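PDB 2CB4: mosquitocidal toxin, which kills mosquito larvae, this catalytic domain probably acting as an ADP-ribosyltransferase that transfers ADP-ribose from NAD+ to proteins of the host. Local coordinates for residues Pro140-Ser145 with Asn275-Ile280. The protein carries 1 engineered substitution. Numbering follows the deposited sequence.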
loop_
_atom_site.group_PDB
_atom_site.type_symbol
_atom_site.label_atom_id
_atom_site.label_comp_id
_atom_site.label_asym_id
_atom_site.label_seq_id
_atom_site.Cartn_x
_atom_site.Cartn_y
_atom_site.Cartn_z
ATOM N N PRO A 140 -4.602 45.903 -19.298
ATOM C CA PRO A 140 -3.649 45.558 -18.250
ATOM C C PRO A 140 -2.584 44.639 -18.848
ATOM O O PRO A 140 -2.642 44.283 -20.031
ATOM C CB PRO A 140 -4.516 44.767 -17.248
ATOM C CG PRO A 140 -5.542 44.097 -18.096
ATOM C CD PRO A 140 -5.799 45.028 -19.268
ATOM N N TRP A 141 -1.616 44.257 -18.028
ATOM C CA TRP A 141 -0.628 43.268 -18.419
ATOM C C TRP A 141 -1.542 42.035 -18.724
ATOM O O TRP A 141 -2.450 41.699 -17.939
ATOM C CB TRP A 141 0.300 42.969 -17.230
ATOM C CG TRP A 141 1.328 41.905 -17.518
ATOM C CD1 TRP A 141 2.626 42.102 -17.904
ATOM C CD2 TRP A 141 1.141 40.466 -17.440
ATOM N NE1 TRP A 141 3.258 40.881 -18.070
ATOM C CE2 TRP A 141 2.379 39.868 -17.774
ATOM C CE3 TRP A 141 0.060 39.630 -17.046
ATOM C CZ2 TRP A 141 2.557 38.479 -17.794
ATOM C CZ3 TRP A 141 0.241 38.250 -17.065
ATOM C CH2 TRP A 141 1.473 37.686 -17.464
ATOM N N THR A 142 -1.348 41.421 -19.894
ATOM C CA THR A 142 -2.169 40.313 -20.360
ATOM C C THR A 142 -1.277 39.140 -20.784
ATOM O O THR A 142 -0.213 39.351 -21.370
ATOM C CB THR A 142 -2.986 40.805 -21.571
ATOM O OG1 THR A 142 -3.782 41.923 -21.179
ATOM C CG2 THR A 142 -3.886 39.716 -22.161
ATOM N N PRO A 143 -1.706 37.902 -20.497
ATOM C CA PRO A 143 -0.912 36.730 -20.884
ATOM C C PRO A 143 -0.861 36.576 -22.405
ATOM O O PRO A 143 -1.810 36.908 -23.108
ATOM C CB PRO A 143 -1.675 35.546 -20.249
ATOM C CG PRO A 143 -2.598 36.109 -19.275
ATOM C CD PRO A 143 -2.846 37.542 -19.625
ATOM N N HIS A 144 0.237 36.041 -22.923
ATOM C CA HIS A 144 0.350 35.831 -24.372
ATOM C C HIS A 144 -0.727 34.886 -24.900
ATOM O O HIS A 144 -1.134 34.984 -26.043
ATOM C CB HIS A 144 1.738 35.237 -24.718
ATOM C CG HIS A 144 2.852 36.216 -24.582
ATOM N ND1 HIS A 144 4.094 35.875 -24.078
ATOM C CD2 HIS A 144 2.915 37.538 -24.884
ATOM C CE1 HIS A 144 4.873 36.941 -24.096
ATOM N NE2 HIS A 144 4.185 37.957 -24.591
ATOM N N SER A 145 -1.164 33.942 -24.074
ATOM C CA SER A 145 -2.160 32.952 -24.504
ATOM C C SER A 145 -3.615 33.377 -24.274
ATOM O O SER A 145 -4.526 32.575 -24.478
ATOM C CB SER A 145 -1.946 31.689 -23.683
ATOM O OG SER A 145 -2.386 31.933 -22.352
ATOM N N ASN A 275 -15.599 44.270 -26.201
ATOM C CA ASN A 275 -15.884 42.887 -25.793
ATOM C C ASN A 275 -14.664 41.944 -25.797
ATOM O O ASN A 275 -14.743 40.769 -25.422
ATOM C CB ASN A 275 -17.054 42.327 -26.636
ATOM C CG ASN A 275 -18.400 42.978 -26.256
ATOM O OD1 ASN A 275 -19.314 43.120 -27.073
ATOM N ND2 ASN A 275 -18.485 43.454 -25.024
ATOM N N SER A 276 -13.520 42.516 -26.177
ATOM C CA SER A 276 -12.258 41.776 -26.262
ATOM C C SER A 276 -11.313 42.117 -25.109
ATOM O O SER A 276 -11.637 42.962 -24.255
ATOM C CB SER A 276 -11.575 42.042 -27.626
ATOM O OG SER A 276 -10.905 43.294 -27.648
ATOM N N LEU A 277 -10.165 41.440 -25.062
ATOM C CA LEU A 277 -9.172 41.714 -24.023
ATOM C C LEU A 277 -8.032 42.588 -24.620
ATOM O O LEU A 277 -6.915 42.681 -24.055
ATOM C CB LEU A 277 -8.647 40.437 -23.329
ATOM C CG LEU A 277 -8.372 39.152 -24.108
ATOM C CD1 LEU A 277 -7.021 39.221 -24.746
ATOM C CD2 LEU A 277 -8.444 38.008 -23.105
ATOM N N ASN A 278 -8.350 43.226 -25.760
ATOM C CA ASN A 278 -7.451 44.166 -26.472
ATOM C C ASN A 278 -6.138 43.595 -26.999
ATOM O O ASN A 278 -5.111 44.287 -26.997
ATOM C CB ASN A 278 -7.142 45.399 -25.599
ATOM C CG ASN A 278 -8.280 46.404 -25.564
ATOM O OD1 ASN A 278 -8.217 47.371 -24.817
ATOM N ND2 ASN A 278 -9.307 46.195 -26.382
ATOM N N VAL A 279 -6.164 42.329 -27.422
ATOM C CA VAL A 279 -4.993 41.672 -27.992
ATOM C C VAL A 279 -5.415 41.273 -29.402
ATOM O O VAL A 279 -6.502 40.709 -29.604
ATOM C CB VAL A 279 -4.514 40.441 -27.162
ATOM C CG1 VAL A 279 -3.437 39.665 -27.927
ATOM C CG2 VAL A 279 -3.981 40.877 -25.800
ATOM N N ILE A 280 -4.581 41.637 -30.378
ATOM C CA ILE A 280 -4.836 41.361 -31.793
ATOM C C ILE A 280 -4.865 39.852 -32.122
ATOM O O ILE A 280 -3.971 39.087 -31.714
ATOM C CB ILE A 280 -3.772 42.086 -32.694
ATOM C CG1 ILE A 280 -3.942 43.613 -32.609
ATOM C CG2 ILE A 280 -3.859 41.611 -34.151
ATOM C CD1 ILE A 280 -2.724 44.400 -33.099
HETATM O O HOH W 1 -6.304 42.445 -21.595
#
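Thr142 touches Leu277 and Val279 through its methyl, and its hydroxyl reaches Leu277 O by way of a water, a compact example of how a short strand can meet a loop far along the chain without a direct hydrogen bond between the two segments. In the nonpolar half of the contact, CB of Thr142 points toward the loop 275-280, and with OG1 beside the backbone N (chi1 -58°) the methyl CG2 is anti to that N and meets the loop's side chains. Thr142 CG2 meets Val279 CG2 tip to tip at 3.8 Å, while Leu277 CD1 lies 4.1 Å from the same methyl, its side chain running obliquely across that of the threonine. Trp81 of strand 78-82 packs against both Thr142 and Leu277, adding an aromatic neighbour to the cluster.

The polar half runs through a water molecule, which donates to Thr142 OG1 and to Leu277 O; both distances are short, and its exact position is uncertain. The hydroxyl in turn gives its own proton to Pro140 O, 2.9 Å from Thr142 OG1, approaching from above the carbonyl plane. Giving this bond fixes the rotation of the hydroxyl.

Within the loop, Ser276 OG accepts from Asn278 N at 3.2 Å, forming an ST turn around Leu277. Since Thr142 also pairs through its backbone with Glu265, the contact joins a two-stranded antiparallel ribbon, 142-143 with 264-265, to a water-bridged loop near the C-terminal end of this ADP-ribosyltransferase-type catalytic fragment.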